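Local coordinates for 26S proteasome regulatory subunit RPN10 (PDB 2X5N), which protects ubiquitin chains against disassembly by deubiquitinating enzymes, thereby promoting protein degradation by the 26S proteasome, at residues F36-L50 / S62-M75. Sequence-based numbering, arbitrary orientation. Where two conformers were deposited one is given.
Sequences FNQKINDNPENMCGL and STLTRDYGKFLSAM
In the antiparallel edge hairpin of this von Willebrand factor A domain, strands 47-52 and 60-63 pair at Leu50 and Ser62; beyond the corner at Leu64 the chain pairs Thr65 with Cys48, and the one-residue shift between these two hydrogen-bonded pairs is a beta bulge. Cys48 N points almost straight at Thr65 O (3.0 Å, 178°), whereas Thr65 N approaches Cys48 O from above its carbonyl plane. On the sheet face carrying Cys48 and Leu50, helix 68-75 packs with its axis nearly parallel to strand 47-50. Phe71 is sandwiched there: Leu50 CB sits over the centre of one ring face, 3.7 Å from the centroid, and the edge of Phe36 meets the opposite face. Phe36, swung out from helix 24-42 with CG anti to its backbone N (chi1 -173°), in turn receives the edge of Tyr68 on its own face, Phe36 CG lying 3.5 Å from Tyr68 CD1. These two T-shaped stacks join helix to helix over the sheet, and His33 stacks on Tyr68. Farther along, Leu50 CD2 touches Met75 CG. At the other end Arg66 reaches into the turn after helix 24-42, its chain bending at chi3 (64°). Arg66 NH2 donates to Ile40 O (2.9 Å), which lies tilted out of the guanidinium plane, and Arg66 NH1 to Asn46 O (2.9 Å), close to that plane; a weak bond joins NH1 to Asn43 O. Pro44 O lies over one guanidinium face and Ile40 CG1 over the other. Replacing Arg66 by an alanine would probably leave the carbonyls of Ile40 and Asn46 without this donor and untie the turn from the 64-67 connection. Backbone carbonyls at one face and along the edges would probably steady the cation, tying the 43-46 turn to the connection into helix 68-75, itself seated chiefly by aromatic and aliphatic packing.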
ATOM      1  N   PHE A  36       4.732   8.200   1.519  1.00  4.91           N
ATOM      2  CA  PHE A  36       5.373   8.535   2.787  1.00  5.54           C
ATOM      3  C   PHE A  36       5.397  10.005   3.095  1.00  4.32           C
ATOM      4  O   PHE A  36       4.969  10.477   4.144  1.00  5.83           O
ATOM      5  CB  PHE A  36       6.719   7.836   2.936  1.00  4.97           C
ATOM      6  CG  PHE A  36       7.370   7.985   4.268  1.00  4.60           C
ATOM      7  CD1 PHE A  36       7.306   6.949   5.194  1.00  5.62           C
ATOM      8  CD2 PHE A  36       8.085   9.126   4.601  1.00  6.13           C
ATOM      9  CE1 PHE A  36       7.964   7.039   6.408  1.00  6.03           C
ATOM     10  CE2 PHE A  36       8.726   9.220   5.835  1.00  7.38           C
ATOM     11  CZ  PHE A  36       8.662   8.179   6.721  1.00  6.05           C
ATOM     12  N   ASN A  37       5.905  10.748   2.122  1.00  5.57           N
ATOM     13  CA  ASN A  37       6.010  12.191   2.269  1.00  7.12           C
ATOM     14  C   ASN A  37       4.651  12.849   2.325  1.00  6.70           C
ATOM     15  O   ASN A  37       4.466  13.782   3.085  1.00  8.14           O
ATOM     16  CB  ASN A  37       6.868  12.795   1.143  1.00  9.18           C
ATOM     17  CG  ASN A  37       8.348  12.533   1.344  1.00 12.59           C
ATOM     18  OD1 ASN A  37       8.776  12.001   2.385  1.00 15.38           O
ATOM     19  ND2 ASN A  37       9.138  12.877   0.340  1.00 17.35           N
ATOM     20  N   GLN A  38       3.677  12.352   1.576  1.00  6.32           N
ATOM     21  CA  GLN A  38       2.315  12.881   1.692  1.00  6.67           C
ATOM     22  C   GLN A  38       1.846  12.777   3.151  1.00  6.50           C
ATOM     23  O   GLN A  38       1.340  13.746   3.731  1.00  7.30           O
ATOM     24  CB  GLN A  38       1.365  12.133   0.743  1.00  6.12           C
ATOM     25  CG  GLN A  38      -0.079  12.659   0.676  1.00  6.39           C
ATOM     26  CD  GLN A  38      -0.989  12.101   1.763  1.00  6.31           C
ATOM     27  OE1 GLN A  38      -1.221  10.899   1.840  1.00  6.09           O
ATOM     28  NE2 GLN A  38      -1.518  12.986   2.615  1.00  6.69           N
ATOM     29  N   LYS A  39       1.999  11.598   3.759  1.00  5.05           N
ATOM     30  CA  LYS A  39       1.563  11.389   5.131  1.00  5.26           C
ATOM     31  C   LYS A  39       2.346  12.274   6.115  1.00  5.50           C
ATOM     32  O   LYS A  39       1.769  12.919   6.977  1.00  5.81           O
ATOM     33  CB  LYS A  39       1.716   9.919   5.515  1.00  5.05           C
ATOM     34  CG  LYS A  39       0.895   8.980   4.653  1.00  5.60           C
ATOM     35  CD  LYS A  39      -0.578   9.372   4.645  1.00  5.65           C
ATOM     36  CE  LYS A  39      -1.374   8.451   3.746  1.00  6.62           C
ATOM     37  NZ  LYS A  39      -2.697   9.052   3.426  1.00  6.12           N
ATOM     38  N   ILE A  40       3.667  12.316   5.982  1.00  6.07           N
ATOM     39  CA  ILE A  40       4.491  13.037   6.929  1.00  8.26           C
ATOM     40  C   ILE A  40       4.208  14.529   6.839  1.00  8.58           C
ATOM     41  O   ILE A  40       4.247  15.248   7.835  1.00  9.38           O
ATOM     42  CB  ILE A  40       5.998  12.709   6.682  1.00 10.64           C
ATOM     43  CG1 ILE A  40       6.459  11.614   7.633  1.00 11.45           C
ATOM     44  CG2 ILE A  40       6.892  13.946   6.829  1.00 18.28           C
ATOM     45  CD1 ILE A  40       5.661  10.409   7.574  1.00 10.41           C
ATOM     46  N   ASN A  41       3.875  14.991   5.644  1.00  7.57           N
ATOM     47  CA  ASN A  41       3.587  16.405   5.452  1.00 10.61           C
ATOM     48  C   ASN A  41       2.146  16.798   5.814  1.00  9.93           C
ATOM     49  O   ASN A  41       1.848  17.991   5.894  1.00 12.31           O
ATOM     50  CB  ASN A  41       3.913  16.808   4.001  1.00 13.25           C
ATOM     51  CG  ASN A  41       5.419  16.770   3.701  1.00 16.83           C
ATOM     52  OD1 ASN A  41       6.248  16.896   4.607  1.00 21.14           O
ATOM     53  ND2 ASN A  41       5.773  16.610   2.433  1.00 19.46           N
ATOM     54  N   ASP A  42       1.263  15.818   6.034  1.00  9.44           N
ATOM     55  CA  ASP A  42      -0.146  16.109   6.323  1.00  9.55           C
ATOM     56  C   ASP A  42      -0.375  16.544   7.762  1.00  9.69           C
ATOM     57  O   ASP A  42      -1.292  17.318   8.046  1.00 13.19           O
ATOM     58  CB  ASP A  42      -1.049  14.914   5.989  1.00  9.44           C
ATOM     59  CG  ASP A  42      -2.374  15.339   5.357  1.00  8.45           C
ATOM     60  OD1 ASP A  42      -2.341  16.184   4.436  1.00  9.10           O
ATOM     61  OD2 ASP A  42      -3.450  14.805   5.732  1.00 10.95           O
ATOM     62  N   ASN A  43       0.422  16.004   8.673  1.00  8.76           N
ATOM     63  CA  ASN A  43       0.264  16.259  10.094  1.00  9.08           C
ATOM     64  C   ASN A  43       1.589  15.899  10.738  1.00  8.38           C
ATOM     65  O   ASN A  43       2.161  14.875  10.413  1.00  7.74           O
ATOM     66  CB  ASN A  43      -0.878  15.405  10.643  1.00  8.82           C
ATOM     67  CG  ASN A  43      -1.202  15.715  12.092  1.00  9.72           C
ATOM     68  OD1 ASN A  43      -0.366  15.558  12.978  1.00  9.79           O
ATOM     69  ND2 ASN A  43      -2.423  16.158  12.339  1.00 11.08           N
ATOM     70  N   PRO A  44       2.102  16.744  11.642  1.00  8.80           N
ATOM     71  CA  PRO A  44       3.361  16.479  12.345  1.00  9.61           C
ATOM     72  C   PRO A  44       3.545  15.209  13.132  1.00  7.51           C
ATOM     73  O   PRO A  44       4.640  14.796  13.484  1.00  7.51           O
ATOM     74  CB  PRO A  44       3.713  17.799  13.034  1.00 14.62           C
ATOM     75  CG  PRO A  44       2.368  18.387  13.300  1.00 14.85           C
ATOM     76  CD  PRO A  44       1.484  17.992  12.123  1.00 10.62           C
ATOM     77  N   GLU A  45       2.393  14.638  13.472  1.00  7.27           N
ATOM     78  CA  GLU A  45       2.346  13.403  14.244  1.00  7.55           C
ATOM     79  C   GLU A  45       2.038  12.157  13.423  1.00  7.02           C
ATOM     80  O   GLU A  45       1.968  11.060  13.977  1.00  8.08           O
ATOM     81  CB  GLU A  45       1.352  13.561  15.373  1.00  9.37           C
ATOM     82  CG  GLU A  45       1.842  14.513  16.453  1.00 12.21           C
ATOM     83  CD  GLU A  45       1.034  14.372  17.696  0.79 15.96           C
ATOM     84  OE1 GLU A  45      -0.115  14.806  17.656  1.00 19.44           O
ATOM     85  OE2 GLU A  45       1.538  13.808  18.688  0.64 16.39           O
ATOM     86  N   ASN A  46       1.846  12.292  12.117  1.00  5.44           N
ATOM     87  CA  ASN A  46       1.582  11.108  11.299  1.00  5.37           C
ATOM     88  C   ASN A  46       2.809  10.220  11.238  1.00  5.26           C
ATOM     89  O   ASN A  46       3.950  10.699  11.232  1.00  6.75           O
ATOM     90  CB  ASN A  46       1.172  11.504   9.890  1.00  5.65           C
ATOM     91  CG  ASN A  46      -0.255  11.987   9.813  1.00  6.06           C
ATOM     92  OD1 ASN A  46      -0.975  11.989  10.806  1.00  6.26           O
ATOM     93  ND2 ASN A  46      -0.683  12.387   8.625  1.00  5.86           N
ATOM     94  N   MET A  47       2.561   8.921  11.182  0.78  4.96           N
ATOM     95  CA  MET A  47       3.610   7.920  11.109  0.78  4.62           C
ATOM     96  C   MET A  47       3.261   6.940  10.009  0.78  3.16           C
ATOM     97  O   MET A  47       2.095   6.694   9.740  0.78  3.67           O
ATOM     98  CB  MET A  47       3.656   7.120  12.410  0.78  7.91           C
ATOM     99  CG  MET A  47       3.793   7.973  13.629  0.78 10.94           C
ATOM    100  SD  MET A  47       5.520   8.311  13.906  0.78 13.47           S
ATOM    101  CE  MET A  47       5.927   6.965  15.016  0.78 38.87           C
ATOM    102  N   CYS A  48       4.283   6.336   9.423  1.00  5.03           N
ATOM    103  CA  CYS A  48       4.163   5.280   8.433  1.00  4.43           C
ATOM    104  C   CYS A  48       4.987   4.068   8.768  1.00  3.97           C
ATOM    105  O   CYS A  48       6.109   4.229   9.245  1.00  4.95           O
ATOM    106  CB  CYS A  48       4.400   5.699   6.980  1.00  7.12           C
ATOM    107  SG  CYS A  48       3.512   7.094   6.389  1.00  6.23           S
ATOM    108  N   GLY A  49       4.482   2.885   8.458  1.00  3.84           N
ATOM    109  CA  GLY A  49       5.253   1.669   8.577  1.00  3.87           C
ATOM    110  C   GLY A  49       5.294   0.984   7.219  1.00  3.63           C
ATOM    111  O   GLY A  49       4.576   1.380   6.286  1.00  4.48           O
ATOM    112  N   LEU A  50       6.130  -0.035   7.116  1.00  3.53           N
ATOM    113  CA  LEU A  50       6.421  -0.683   5.854  1.00  4.29           C
ATOM    114  C   LEU A  50       6.310  -2.194   6.023  1.00  4.56           C
ATOM    115  O   LEU A  50       6.894  -2.774   6.939  1.00  5.40           O
ATOM    116  CB  LEU A  50       7.824  -0.327   5.362  1.00  5.49           C
ATOM    117  CG  LEU A  50       8.216  -0.913   4.016  1.00  5.35           C
ATOM    118  CD1 LEU A  50       7.334  -0.360   2.911  1.00  7.26           C
ATOM    119  CD2 LEU A  50       9.687  -0.638   3.703  1.00  7.13           C
ATOM    120  N   SER A  62       9.428  -2.161   8.655  1.00  7.06           N
ATOM    121  CA  SER A  62       9.634  -1.028   9.535  1.00  7.97           C
ATOM    122  C   SER A  62       8.386  -0.782  10.319  1.00  8.06           C
ATOM    123  O   SER A  62       7.288  -0.735   9.751  1.00  7.88           O
ATOM    124  CB  SER A  62       9.952   0.247   8.752  1.00  7.73           C
ATOM    125  OG  SER A  62      10.141   1.335   9.654  1.00  9.92           O
ATOM    126  N   THR A  63       8.546  -0.619  11.627  1.00  8.05           N
ATOM    127  CA  THR A  63       7.439  -0.161  12.439  1.00  8.99           C
ATOM    128  C   THR A  63       7.172   1.323  12.138  1.00  7.58           C
ATOM    129  O   THR A  63       7.883   1.953  11.361  1.00  7.04           O
ATOM    130  CB  THR A  63       7.696  -0.386  13.925  1.00 14.13           C
ATOM    131  OG1 THR A  63       8.944   0.204  14.278  1.00 17.35           O
ATOM    132  CG2 THR A  63       7.715  -1.898  14.244  1.00 16.61           C
ATOM    133  N   LEU A  64       6.118   1.861  12.738  1.00  7.36           N
ATOM    134  CA  LEU A  64       5.669   3.208  12.447  1.00  5.43           C
ATOM    135  C   LEU A  64       6.753   4.230  12.768  1.00  5.17           C
ATOM    136  O   LEU A  64       7.366   4.209  13.834  1.00  8.60           O
ATOM    137  CB  LEU A  64       4.396   3.488  13.236  1.00  7.90           C
ATOM    138  CG  LEU A  64       3.176   2.702  12.733  1.00  9.26           C
ATOM    139  CD1 LEU A  64       2.064   2.699  13.781  1.00 15.01           C
ATOM    140  CD2 LEU A  64       2.616   3.238  11.424  1.00 10.20           C
ATOM    141  N   THR A  65       6.985   5.121  11.820  1.00  5.60           N
ATOM    142  CA  THR A  65       8.088   6.069  11.913  1.00  5.62           C
ATOM    143  C   THR A  65       7.842   7.297  11.045  1.00  5.12           C
ATOM    144  O   THR A  65       6.985   7.268  10.167  1.00  5.13           O
ATOM    145  CB  THR A  65       9.421   5.371  11.456  1.00  5.53           C
ATOM    146  OG1 THR A  65      10.539   6.216  11.711  1.00  7.92           O
ATOM    147  CG2 THR A  65       9.405   5.000   9.975  1.00  6.42           C
ATOM    148  N   ARG A  66       8.642   8.341  11.258  1.00  5.90           N
ATOM    149  CA  ARG A  66       8.731   9.483  10.347  1.00  4.80           C
ATOM    150  C   ARG A  66      10.089   9.539   9.631  1.00  6.45           C
ATOM    151  O   ARG A  66      10.346  10.452   8.847  1.00  8.01           O
ATOM    152  CB  ARG A  66       8.477  10.792  11.105  1.00  6.12           C
ATOM    153  CG  ARG A  66       7.019  10.902  11.536  1.00  6.51           C
ATOM    154  CD  ARG A  66       6.699  12.165  12.267  1.00  8.26           C
ATOM    155  NE  ARG A  66       6.863  13.379  11.458  1.00  8.23           N
ATOM    156  CZ  ARG A  66       5.911  13.931  10.702  1.00  7.32           C
ATOM    157  NH1 ARG A  66       4.745  13.353  10.556  1.00  7.55           N
ATOM    158  NH2 ARG A  66       6.137  15.073  10.071  1.00  9.34           N
ATOM    159  N   ASP A  67      10.933   8.548   9.893  1.00  6.43           N
ATOM    160  CA  ASP A  67      12.276   8.483   9.327  1.00  7.40           C
ATOM    161  C   ASP A  67      12.294   7.581   8.082  1.00  7.67           C
ATOM    162  O   ASP A  67      12.318   6.351   8.191  1.00  7.03           O
ATOM    163  CB  ASP A  67      13.242   7.953  10.396  1.00  9.03           C
ATOM    164  CG  ASP A  67      14.683   7.917   9.922  1.00 13.10           C
ATOM    165  OD1 ASP A  67      14.928   8.224   8.750  1.00 12.47           O
ATOM    166  OD2 ASP A  67      15.570   7.569  10.715  1.00 17.24           O
ATOM    167  N   TYR A  68      12.269   8.186   6.898  1.00  6.89           N
ATOM    168  CA  TYR A  68      12.248   7.382   5.679  1.00  7.10           C
ATOM    169  C   TYR A  68      13.519   6.537   5.504  1.00  7.41           C
ATOM    170  O   TYR A  68      13.505   5.517   4.844  1.00  6.82           O
ATOM    171  CB  TYR A  68      12.004   8.251   4.444  1.00  7.27           C
ATOM    172  CG  TYR A  68      11.656   7.407   3.244  1.00  6.24           C
ATOM    173  CD1 TYR A  68      10.446   6.733   3.208  1.00  7.50           C
ATOM    174  CD2 TYR A  68      12.521   7.255   2.165  1.00  7.98           C
ATOM    175  CE1 TYR A  68      10.079   5.951   2.141  1.00  8.37           C
ATOM    176  CE2 TYR A  68      12.161   6.448   1.083  1.00  9.07           C
ATOM    177  CZ  TYR A  68      10.942   5.795   1.085  1.00  8.95           C
ATOM    178  OH  TYR A  68      10.563   4.968   0.053  1.00 10.78           O
ATOM    179  N   GLY A  69      14.602   6.934   6.140  1.00  8.06           N
ATOM    180  CA  GLY A  69      15.799   6.121   6.100  1.00  8.60           C
ATOM    181  C   GLY A  69      15.568   4.721   6.641  1.00  6.39           C
ATOM    182  O   GLY A  69      16.196   3.773   6.208  1.00  7.85           O
ATOM    183  N   LYS A  70      14.654   4.571   7.589  1.00  7.55           N
ATOM    184  CA  LYS A  70      14.355   3.240   8.085  1.00 10.27           C
ATOM    185  C   LYS A  70      13.714   2.379   6.996  1.00  7.69           C
ATOM    186  O   LYS A  70      13.969   1.184   6.924  1.00  9.04           O
ATOM    187  CB  LYS A  70      13.442   3.325   9.310  1.00 29.85           C
ATOM    188  CG  LYS A  70      14.141   3.845  10.562  1.00 65.86           C
ATOM    189  CD  LYS A  70      13.247   3.768  11.786  1.00101.57           C
ATOM    190  CE  LYS A  70      12.643   2.384  11.939  1.00133.90           C
ATOM    191  NZ  LYS A  70      12.257   2.111  13.341  1.00162.50           N
ATOM    192  N   PHE A  71      12.873   2.978   6.152  1.00  6.81           N
ATOM    193  CA  PHE A  71      12.295   2.228   5.044  1.00  6.42           C
ATOM    194  C   PHE A  71      13.392   1.800   4.085  1.00  6.63           C
ATOM    195  O   PHE A  71      13.438   0.652   3.637  1.00  9.18           O
ATOM    196  CB  PHE A  71      11.279   3.074   4.253  1.00  6.14           C
ATOM    197  CG  PHE A  71       9.890   3.156   4.868  1.00  5.82           C
ATOM    198  CD1 PHE A  71       9.687   3.237   6.232  1.00  6.22           C
ATOM    199  CD2 PHE A  71       8.801   3.192   4.038  1.00  6.20           C
ATOM    200  CE1 PHE A  71       8.405   3.323   6.751  1.00  6.60           C
ATOM    201  CE2 PHE A  71       7.529   3.282   4.561  1.00  7.37           C
ATOM    202  CZ  PHE A  71       7.335   3.354   5.923  1.00  7.46           C
ATOM    203  N   LEU A  72      14.271   2.733   3.712  1.00  7.05           N
ATOM    204  CA  LEU A  72      15.314   2.436   2.733  1.00  7.61           C
ATOM    205  C   LEU A  72      16.269   1.377   3.271  1.00  6.92           C
ATOM    206  O   LEU A  72      16.654   0.467   2.553  1.00  8.58           O
ATOM    207  CB  LEU A  72      16.047   3.722   2.358  1.00  7.51           C
ATOM    208  CG  LEU A  72      15.252   4.684   1.480  1.00  8.67           C
ATOM    209  CD1 LEU A  72      15.981   5.998   1.335  1.00 10.60           C
ATOM    210  CD2 LEU A  72      15.024   4.057   0.103  1.00 13.24           C
ATOM    211  N   SER A  73      16.674   1.485   4.526  1.00  7.69           N
ATOM    212  CA  SER A  73      17.563   0.474   5.090  1.00  8.83           C
ATOM    213  C   SER A  73      16.897  -0.901   5.122  1.00  9.99           C
ATOM    214  O   SER A  73      17.560  -1.898   4.866  1.00 11.90           O
ATOM    215  CB  SER A  73      17.980   0.839   6.502  1.00 12.67           C
ATOM    216  OG  SER A  73      18.756   2.013   6.488  1.00 14.87           O
ATOM    217  N   ALA A  74      15.591  -0.952   5.428  1.00 10.52           N
ATOM    218  CA  ALA A  74      14.904  -2.237   5.539  1.00 12.15           C
ATOM    219  C   ALA A  74      14.685  -2.880   4.173  1.00 12.46           C
ATOM    220  O   ALA A  74      14.607  -4.106   4.067  1.00 16.09           O
ATOM    221  CB  ALA A  74      13.579  -2.096   6.282  1.00 14.56           C
ATOM    222  N   MET A  75      14.559  -2.067   3.129  1.00 10.91           N
ATOM    223  CA  MET A  75      14.375  -2.607   1.784  1.00 13.34           C
ATOM    224  C   MET A  75      15.694  -3.035   1.141  1.00 12.49           C
ATOM    225  O   MET A  75      15.694  -3.754   0.149  1.00 13.64           O
ATOM    226  CB  MET A  75      13.672  -1.608   0.869  1.00 10.69           C
ATOM    227  CG  MET A  75      12.209  -1.416   1.212  1.00 11.12           C
ATOM    228  SD  MET A  75      11.306  -0.404   0.016  1.00 12.59           S
ATOM    229  CE  MET A  75      11.810   1.237   0.512  1.00 17.59           C
TER